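Local structure of Ton_1535 (Thermococcus onnurineus, 3ZPJ) at residues L252-R256 with V257-E261; L9-R13 with G14-E18; E91-M94 with D95-R99; E176-D179 with F180-A184. The protein is of unknown function but folds as an all-helical alpha-solenoid with right-handed coiling and an unusual left-handed helical turn. All coordinates share one frame; numbering follows the deposited sequence.

Contact 1: L252-R256 with V257-E261; sequences LWMKR and VNNME
Met-254 and Asn-259 run alongside each other in the same direction at the C-terminal end of helix 240-256. Followed outward from its backbone, the Met-254 side chain has CB 4.2 Å from Asn-259 O, runs on extended through CG to SD, and then bends at chi3 (60°), which turns CE back toward the loop. There the methyl meets the flat amide of Asn-259, with CE 3.5 Å from ND2, while Tyr-262 and Val-265 of the next helix also touch this methionine.

The backbone closes the helix with a Schellman motif. Asn-259 N donates to Met-254 O at 2.8 Å, and Asn-258, with its positive phi of 57°, sends a weaker bond from its N to Lys-255 O. One residue earlier, Val-257 N reaches Trp-253 O at 3.1 Å. Val-257 CG1 lies obliquely against the rim of the Trp-253 indole, 3.6 Å from CZ2; Leu-206 and Thr-209 of helix 194-209, an earlier part of the chain, touch the same tryptophan.

Asn-259 has a second task: its OD1 accepts from Glu-261 N at 3.0 Å, capping the turn that leads into helix 262-271. The chemistry thus joins two helix ends through one asparagine, whose backbone N closes the outgoing helix and whose carboxamide oxygen starts the incoming one, with a methionine methyl packed against the amide between them.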
# COMPACT_ATOMS: atom_id res chain seq x y z
N LEU A 252 16.52 3.65 6.76
CA LEU A 252 16.57 2.24 7.11
C LEU A 252 16.34 1.36 5.88
O LEU A 252 16.97 0.32 5.70
CB LEU A 252 15.54 1.93 8.20
CG LEU A 252 15.60 0.54 8.82
CD1 LEU A 252 17.02 0.23 9.30
CD2 LEU A 252 14.60 0.44 9.96
N TRP A 253 15.43 1.77 5.02
CA TRP A 253 15.16 0.98 3.83
C TRP A 253 16.36 1.07 2.87
O TRP A 253 16.77 0.08 2.27
CB TRP A 253 13.86 1.40 3.13
CG TRP A 253 13.70 0.64 1.87
CD1 TRP A 253 13.91 1.10 0.60
CD2 TRP A 253 13.36 -0.74 1.75
NE1 TRP A 253 13.71 0.09 -0.31
CE2 TRP A 253 13.36 -1.05 0.37
CE3 TRP A 253 13.03 -1.74 2.67
CZ2 TRP A 253 13.07 -2.32 -0.10
CZ3 TRP A 253 12.75 -3.00 2.21
CH2 TRP A 253 12.76 -3.28 0.83
N MET A 254 16.94 2.26 2.76
CA MET A 254 18.10 2.44 1.91
C MET A 254 19.23 1.54 2.41
O MET A 254 20.00 0.98 1.62
CB MET A 254 18.52 3.92 1.90
CG MET A 254 17.42 4.85 1.40
SD MET A 254 17.88 6.57 1.35
CE MET A 254 19.23 6.42 0.23
N LYS A 255 19.31 1.40 3.73
CA LYS A 255 20.39 0.64 4.35
C LYS A 255 20.23 -0.82 3.98
O LYS A 255 21.21 -1.52 3.77
CB LYS A 255 20.36 0.79 5.86
CG LYS A 255 21.50 0.11 6.62
CD LYS A 255 21.18 0.15 8.11
CE LYS A 255 21.94 -0.93 8.89
NZ LYS A 255 23.38 -0.57 9.07
N ARG A 256 18.98 -1.26 3.86
CA ARG A 256 18.69 -2.66 3.63
C ARG A 256 18.80 -3.08 2.15
O ARG A 256 19.00 -4.26 1.85
CB ARG A 256 17.32 -2.98 4.22
CG ARG A 256 17.38 -2.85 5.74
CD ARG A 256 16.05 -3.07 6.43
NE ARG A 256 16.25 -3.18 7.88
CZ ARG A 256 15.26 -3.22 8.76
NH1 ARG A 256 14.00 -3.15 8.35
NH2 ARG A 256 15.52 -3.33 10.06
N VAL A 257 18.68 -2.12 1.24
CA VAL A 257 19.00 -2.37 -0.15
C VAL A 257 20.44 -1.96 -0.46
O VAL A 257 20.82 -1.68 -1.59
CB VAL A 257 17.98 -1.70 -1.10
CG1 VAL A 257 16.58 -2.15 -0.75
CG2 VAL A 257 18.07 -0.18 -1.02
N ASN A 258 21.26 -1.93 0.58
CA ASN A 258 22.68 -1.71 0.42
C ASN A 258 23.03 -0.42 -0.30
O ASN A 258 23.96 -0.38 -1.10
CB ASN A 258 23.31 -2.92 -0.26
CG ASN A 258 23.02 -4.20 0.49
OD1 ASN A 258 23.22 -4.27 1.71
ND2 ASN A 258 22.50 -5.20 -0.21
N ASN A 259 22.27 0.63 -0.03
CA ASN A 259 22.59 1.96 -0.52
C ASN A 259 23.26 2.76 0.60
O ASN A 259 22.59 3.19 1.54
CB ASN A 259 21.32 2.67 -1.00
CG ASN A 259 21.59 4.04 -1.58
OD1 ASN A 259 22.66 4.66 -1.35
ND2 ASN A 259 20.62 4.55 -2.33
N MET A 260 24.57 2.95 0.52
CA MET A 260 25.31 3.55 1.63
C MET A 260 25.09 5.06 1.83
O MET A 260 25.61 5.66 2.78
CB MET A 260 26.81 3.23 1.50
CG MET A 260 27.14 1.73 1.77
SD MET A 260 26.87 1.13 3.47
CE MET A 260 25.35 0.20 3.28
N GLU A 261 24.31 5.68 0.93
CA GLU A 261 23.92 7.07 1.09
C GLU A 261 22.95 7.25 2.26
O GLU A 261 22.62 8.38 2.63
CB GLU A 261 23.29 7.61 -0.19
CG GLU A 261 24.26 8.11 -1.23
CD GLU A 261 23.57 8.98 -2.28
OE1 GLU A 261 22.45 8.63 -2.72
OE2 GLU A 261 24.15 10.03 -2.64

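Contact 2: L9-R13 with G14-E18; sequences LLVER and GYYEE
Leu-10 holds its CG beside the backbone N (chi1 -79°), and Tyr-15 does the same with its ring (chi1 -84°), a pairing that brings the leucine CD2 to 3.9 Å from Tyr-15 CB, the two side chains crossing at about a right angle. The same leucine methyl continues to the stem and carboxylate of Glu-18, where CD2 lies 3.4 Å from OE1, an apolar group set against an acidic one without a polar bond between them.

Between these side chains the backbone reverses at Gly-14. Its positive phi (67°) makes the Schellman motif that ends helix 2-12: Tyr-15 N donates to Leu-10 O at 2.7 Å, nearly in line with the carbonyl, while Gly-14 N meets Val-11 O at 2.7 Å from well above the carbonyl plane. The Tyr-15 ring turns its edge to Arg-13 O, which lies 3.3 Å from CD1, and touches Arg-13 CB.

On the other flank Val-11 CG1 sits 4.0 Å from Tyr-16 CE1, again with the side chains crossed. Tyr-15 then takes the N-cap position of helix 16-22. The turn forms the corner of a helical hairpin: Leu-10 and Val-11 pack on Ala-19 of the second helix, Val-11 reaches Ile-39 of helix 29-45, and Tyr-16 stacks its ring with Trp-52.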
# COMPACT_ATOMS: atom_id res chain seq x y z
N LEU A 9 -7.26 14.49 -26.65
CA LEU A 9 -6.82 15.75 -27.21
C LEU A 9 -7.99 16.73 -27.19
O LEU A 9 -7.84 17.88 -26.77
CB LEU A 9 -6.29 15.53 -28.63
CG LEU A 9 -5.56 16.59 -29.47
CD1 LEU A 9 -6.54 17.28 -30.38
CD2 LEU A 9 -4.79 17.62 -28.63
N LEU A 10 -9.15 16.25 -27.62
CA LEU A 10 -10.38 17.03 -27.57
C LEU A 10 -10.69 17.51 -26.14
O LEU A 10 -11.26 18.58 -25.94
CB LEU A 10 -11.55 16.20 -28.11
CG LEU A 10 -11.70 16.05 -29.62
CD1 LEU A 10 -12.57 14.87 -29.94
CD2 LEU A 10 -12.30 17.31 -30.24
N VAL A 11 -10.31 16.71 -25.15
CA VAL A 11 -10.54 17.06 -23.76
C VAL A 11 -9.57 18.17 -23.35
O VAL A 11 -9.96 19.15 -22.71
CB VAL A 11 -10.42 15.83 -22.83
CG1 VAL A 11 -10.27 16.25 -21.37
CG2 VAL A 11 -11.63 14.92 -23.00
N GLU A 12 -8.32 18.00 -23.75
CA GLU A 12 -7.27 18.96 -23.44
C GLU A 12 -7.61 20.34 -24.01
O GLU A 12 -7.28 21.37 -23.42
CB GLU A 12 -5.93 18.48 -24.00
CG GLU A 12 -4.76 19.38 -23.69
CD GLU A 12 -3.48 18.60 -23.47
OE1 GLU A 12 -3.55 17.48 -22.92
OE2 GLU A 12 -2.40 19.11 -23.86
N ARG A 13 -8.29 20.34 -25.14
CA ARG A 13 -8.71 21.57 -25.80
C ARG A 13 -10.03 22.06 -25.24
O ARG A 13 -10.59 23.04 -25.74
CB ARG A 13 -8.87 21.35 -27.32
CG ARG A 13 -7.62 20.87 -28.07
CD ARG A 13 -6.58 21.98 -28.23
NE ARG A 13 -5.31 21.61 -27.62
CZ ARG A 13 -4.17 21.44 -28.28
NH1 ARG A 13 -4.13 21.64 -29.59
NH2 ARG A 13 -3.06 21.09 -27.64
N GLY A 14 -10.54 21.37 -24.22
CA GLY A 14 -11.82 21.71 -23.61
C GLY A 14 -13.04 21.51 -24.50
O GLY A 14 -14.10 22.12 -24.27
N TYR A 15 -12.91 20.68 -25.53
CA TYR A 15 -14.04 20.36 -26.41
C TYR A 15 -14.79 19.11 -25.93
O TYR A 15 -14.87 18.10 -26.64
CB TYR A 15 -13.55 20.15 -27.84
CG TYR A 15 -13.40 21.45 -28.62
CD1 TYR A 15 -12.32 22.30 -28.40
CD2 TYR A 15 -14.35 21.82 -29.57
CE1 TYR A 15 -12.18 23.48 -29.12
CE2 TYR A 15 -14.22 22.99 -30.28
CZ TYR A 15 -13.14 23.82 -30.05
OH TYR A 15 -13.02 24.99 -30.77
N TYR A 16 -15.35 19.20 -24.72
CA TYR A 16 -15.95 18.05 -24.04
C TYR A 16 -17.10 17.38 -24.81
O TYR A 16 -17.17 16.16 -24.89
CB TYR A 16 -16.40 18.44 -22.64
CG TYR A 16 -15.26 18.76 -21.71
CD1 TYR A 16 -14.63 17.76 -21.00
CD2 TYR A 16 -14.82 20.07 -21.52
CE1 TYR A 16 -13.59 18.04 -20.15
CE2 TYR A 16 -13.78 20.36 -20.66
CZ TYR A 16 -13.17 19.34 -19.97
OH TYR A 16 -12.12 19.60 -19.12
N GLU A 17 -17.99 18.17 -25.37
CA GLU A 17 -19.15 17.61 -26.05
C GLU A 17 -18.73 16.72 -27.22
O GLU A 17 -19.36 15.70 -27.49
CB GLU A 17 -20.07 18.73 -26.54
CG GLU A 17 -21.30 18.26 -27.30
CD GLU A 17 -22.23 19.43 -27.62
OE1 GLU A 17 -22.24 20.42 -26.86
OE2 GLU A 17 -22.95 19.35 -28.65
N GLU A 18 -17.65 17.10 -27.90
CA GLU A 18 -17.17 16.35 -29.05
C GLU A 18 -16.44 15.09 -28.64
O GLU A 18 -16.57 14.06 -29.29
CB GLU A 18 -16.25 17.21 -29.90
CG GLU A 18 -16.95 17.92 -31.01
CD GLU A 18 -15.98 18.77 -31.78
OE1 GLU A 18 -14.93 18.23 -32.21
OE2 GLU A 18 -16.24 19.98 -31.94

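Contact 3: E91-M94 with D95-R99; sequences EDAM and DFFNR
Phe-97 and Ala-93 make the tight side of this helical turn. The phenylalanine CD2 comes to 3.1 Å from Ala-93 O, the carbonyl that also receives Phe-97 N at 2.8 Å, so ring and amide of one residue share a single oxygen. Ala-93 CB lies farther along the ring, 4.3 Å from CE2. Met-94, bent at chi2 (-54°), swings SD to 4.1 Å from Phe-97 CD2, a Met-aromatic contact in which the sulfur stands oblique to the ring. Ala-81, Leu-120 and Leu-124 from helices 70-86 and 110-126 also touch this ring.

On another flank Arg-99 NE pairs with Asp-95 OD1 in a long salt bridge of 3.3 Å, approaching from above the carboxylate plane, and the second bond, to OD2, is weak. The Phe-96 ring lies under the Arg-99 guanidinium, NE 4.1 Å above its centre, and turns its edge to Asp-92 O. The solvent side belongs to Glu-91 and Asn-98, joined to the rest through backbone bonds, Glu-91 O to Asp-95 N and Asn-98 N to Met-94 O.

Spacings of three and four residues put Phe-97 with Ala-93 and Met-94 on one flank, and Asp-95 and Arg-99 with Phe-96 on another, of an amphipathic helix of the alpha-solenoid.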
# COMPACT_ATOMS: atom_id res chain seq x y z
N GLU A 91 -23.07 6.66 -0.75
CA GLU A 91 -24.31 5.89 -0.83
C GLU A 91 -24.50 5.36 -2.24
O GLU A 91 -24.94 4.22 -2.43
CB GLU A 91 -25.50 6.75 -0.44
CG GLU A 91 -26.85 6.02 -0.46
CD GLU A 91 -28.00 6.90 0.04
OE1 GLU A 91 -28.02 7.23 1.25
OE2 GLU A 91 -28.88 7.26 -0.77
N ASP A 92 -24.15 6.18 -3.22
CA ASP A 92 -24.30 5.78 -4.60
C ASP A 92 -23.27 4.74 -4.99
O ASP A 92 -23.57 3.81 -5.74
CB ASP A 92 -24.22 7.00 -5.51
CG ASP A 92 -25.27 8.04 -5.16
OD1 ASP A 92 -26.43 7.87 -5.60
OD2 ASP A 92 -24.93 9.01 -4.45
N ALA A 93 -22.05 4.90 -4.49
CA ALA A 93 -20.99 3.93 -4.75
C ALA A 93 -21.39 2.54 -4.25
O ALA A 93 -21.18 1.55 -4.95
CB ALA A 93 -19.68 4.37 -4.11
N MET A 94 -21.95 2.48 -3.05
CA MET A 94 -22.25 1.19 -2.43
C MET A 94 -23.46 0.60 -3.12
O MET A 94 -23.60 -0.62 -3.22
CB MET A 94 -22.47 1.30 -0.91
CG MET A 94 -21.16 1.39 -0.06
SD MET A 94 -19.90 0.09 -0.30
CE MET A 94 -18.78 0.42 1.04
N ASP A 95 -24.33 1.46 -3.64
CA ASP A 95 -25.42 1.00 -4.48
C ASP A 95 -24.84 0.28 -5.70
O ASP A 95 -25.22 -0.85 -6.00
CB ASP A 95 -26.31 2.18 -4.90
CG ASP A 95 -27.42 1.78 -5.87
OD1 ASP A 95 -27.65 0.57 -6.11
OD2 ASP A 95 -28.10 2.69 -6.39
N PHE A 96 -23.90 0.91 -6.39
CA PHE A 96 -23.32 0.26 -7.56
C PHE A 96 -22.46 -0.96 -7.26
O PHE A 96 -22.48 -1.92 -8.02
CB PHE A 96 -22.64 1.26 -8.50
CG PHE A 96 -23.62 1.94 -9.40
CD1 PHE A 96 -24.42 2.97 -8.92
CD2 PHE A 96 -23.81 1.51 -10.70
CE1 PHE A 96 -25.35 3.58 -9.73
CE2 PHE A 96 -24.74 2.12 -11.52
CZ PHE A 96 -25.51 3.16 -11.03
N PHE A 97 -21.74 -0.93 -6.15
CA PHE A 97 -21.04 -2.12 -5.70
C PHE A 97 -22.00 -3.30 -5.49
O PHE A 97 -21.71 -4.43 -5.87
CB PHE A 97 -20.20 -1.82 -4.46
CG PHE A 97 -18.90 -1.13 -4.78
CD1 PHE A 97 -18.01 -1.69 -5.69
CD2 PHE A 97 -18.59 0.10 -4.21
CE1 PHE A 97 -16.81 -1.06 -6.00
CE2 PHE A 97 -17.40 0.74 -4.53
CZ PHE A 97 -16.50 0.16 -5.43
N ASN A 98 -23.16 -3.03 -4.90
CA ASN A 98 -24.14 -4.07 -4.68
C ASN A 98 -24.74 -4.58 -5.96
O ASN A 98 -25.08 -5.77 -6.07
CB ASN A 98 -25.23 -3.57 -3.73
CG ASN A 98 -24.81 -3.66 -2.29
OD1 ASN A 98 -24.32 -4.70 -1.84
ND2 ASN A 98 -24.99 -2.58 -1.55
N ARG A 99 -24.88 -3.69 -6.94
CA ARG A 99 -25.33 -4.12 -8.25
C ARG A 99 -24.27 -5.05 -8.84
O ARG A 99 -24.60 -6.11 -9.38
CB ARG A 99 -25.59 -2.93 -9.17
CG ARG A 99 -26.76 -2.05 -8.73
CD ARG A 99 -27.17 -1.09 -9.85
NE ARG A 99 -27.81 0.11 -9.33
CZ ARG A 99 -28.48 0.99 -10.08
NH1 ARG A 99 -28.61 0.79 -11.39
NH2 ARG A 99 -29.02 2.06 -9.50

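Contact 4: E176-D179 with F180-A184; sequences EAMD and FYKMA
Tyr-181, Lys-182 and Met-183 send their backbone N-H groups back to the carbonyls of Ala-177, Met-178 and Asp-179, the regular i to i+4 ladder of an alpha-helix, here helix 174-190 in the middle of the alpha-solenoid. Ala-177 O takes two donors, Tyr-181 N at 3.1 Å in a straight bond (166°) and Phe-180 N in a weak, bent one.

The two aromatic rings treat the preceding turn differently. Phe-180 turns its edge to the backbone, with Glu-176 O in the ring plane and 3.3 Å from CD1, while Leu-134 of helix 130-146 and Ala-168 of helix 151-170 touch this side chain. Tyr-181 instead passes CE2 within 4.0 Å of Ala-177 CB, and its buried ring carries the hydroxyl out to Asp-170 and Arg-219, both hydrogen-bonded to OH. That polar tip is therefore fixed from outside the helix, by residues on either side in sequence.

Met-178 faces helix 194-209, where it touches Ala-207 and Lys-208. Asp-179 is exposed, and its OD1 stays 4.5 Å from Lys-182 NZ, beyond a salt bridge, though the opposite charges may still attract weakly. The lysine curls back over its own helix because it bends at chi2 (-85°), which brings the aliphatic CE to 3.6 Å from Met-178 CG.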
# COMPACT_ATOMS: atom_id res chain seq x y z
N GLU A 176 -2.85 -0.32 5.55
CA GLU A 176 -3.94 -0.97 4.84
C GLU A 176 -3.42 -1.97 3.83
O GLU A 176 -4.06 -2.99 3.60
CB GLU A 176 -4.85 0.08 4.20
CG GLU A 176 -5.56 0.95 5.24
CD GLU A 176 -6.23 2.18 4.62
OE1 GLU A 176 -6.11 2.37 3.38
OE2 GLU A 176 -6.87 2.95 5.37
N ALA A 177 -2.24 -1.72 3.27
CA ALA A 177 -1.71 -2.56 2.20
C ALA A 177 -1.27 -3.94 2.66
O ALA A 177 -1.27 -4.90 1.89
CB ALA A 177 -0.57 -1.85 1.48
N MET A 178 -0.91 -4.05 3.94
CA MET A 178 -0.26 -5.25 4.43
C MET A 178 -1.06 -6.54 4.20
O MET A 178 -0.51 -7.53 3.72
CB MET A 178 0.15 -5.09 5.92
CG MET A 178 1.37 -5.95 6.29
SD MET A 178 2.92 -5.36 5.54
CE MET A 178 3.01 -3.78 6.39
N ASP A 179 -2.34 -6.53 4.51
CA ASP A 179 -3.15 -7.74 4.37
C ASP A 179 -3.27 -8.24 2.91
O ASP A 179 -3.32 -9.44 2.66
CB ASP A 179 -4.52 -7.51 4.97
CG ASP A 179 -4.51 -7.61 6.49
OD1 ASP A 179 -3.60 -8.27 7.02
OD2 ASP A 179 -5.42 -7.03 7.13
N PHE A 180 -3.29 -7.31 1.97
CA PHE A 180 -3.37 -7.62 0.55
C PHE A 180 -2.08 -8.28 0.10
O PHE A 180 -2.08 -9.28 -0.63
CB PHE A 180 -3.62 -6.34 -0.26
CG PHE A 180 -4.94 -5.69 0.05
CD1 PHE A 180 -5.09 -4.87 1.15
CD2 PHE A 180 -6.06 -5.94 -0.74
CE1 PHE A 180 -6.31 -4.30 1.47
CE2 PHE A 180 -7.28 -5.38 -0.44
CZ PHE A 180 -7.41 -4.54 0.67
N TYR A 181 -0.96 -7.71 0.54
CA TYR A 181 0.34 -8.27 0.21
C TYR A 181 0.56 -9.68 0.78
O TYR A 181 1.13 -10.54 0.11
CB TYR A 181 1.43 -7.36 0.74
CG TYR A 181 1.68 -6.10 -0.04
CD1 TYR A 181 1.41 -5.99 -1.39
CD2 TYR A 181 2.25 -4.99 0.60
CE1 TYR A 181 1.66 -4.78 -2.10
CE2 TYR A 181 2.51 -3.82 -0.07
CZ TYR A 181 2.22 -3.70 -1.41
OH TYR A 181 2.52 -2.50 -2.02
N LYS A 182 0.11 -9.92 2.00
CA LYS A 182 0.28 -11.24 2.60
C LYS A 182 -0.49 -12.30 1.80
O LYS A 182 0.03 -13.39 1.58
CB LYS A 182 -0.20 -11.26 4.05
CG LYS A 182 0.32 -10.15 4.91
CD LYS A 182 1.67 -10.44 5.50
CE LYS A 182 1.89 -9.53 6.70
NZ LYS A 182 0.71 -9.60 7.61
N MET A 183 -1.72 -11.97 1.38
CA MET A 183 -2.56 -12.91 0.61
C MET A 183 -1.92 -13.19 -0.75
O MET A 183 -1.78 -14.35 -1.17
CB MET A 183 -4.01 -12.42 0.46
CG MET A 183 -5.02 -13.56 0.25
SD MET A 183 -6.78 -13.17 0.14
CE MET A 183 -6.86 -11.83 1.26
N ALA A 184 -1.45 -12.14 -1.41
CA ALA A 184 -0.80 -12.29 -2.70
C ALA A 184 0.44 -13.19 -2.58
O ALA A 184 0.61 -14.13 -3.37
CB ALA A 184 -0.45 -10.93 -3.31

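Overall arrangement
All four contacts are local, one helical turn or one helix end each, and they follow the chain in the order 2, 3, 4, 1. Contact 2 lies at the surface near the N-terminus, about 34 Å from the chain centre, whereas contact 4 is the most central at about 8 Å; contacts 1, 3 and 4 are partly buried. At the helix ends, contacts 1 and 2, backbone capping dominates: both are Schellman closures leading into a following helix, with asparagine at the turn in one and glycine in the other. Along single helices, contacts 3 and 4 rely on aromatic packing over the preceding turn, beside charged pairs that form a salt bridge in contact 3 but not in contact 4.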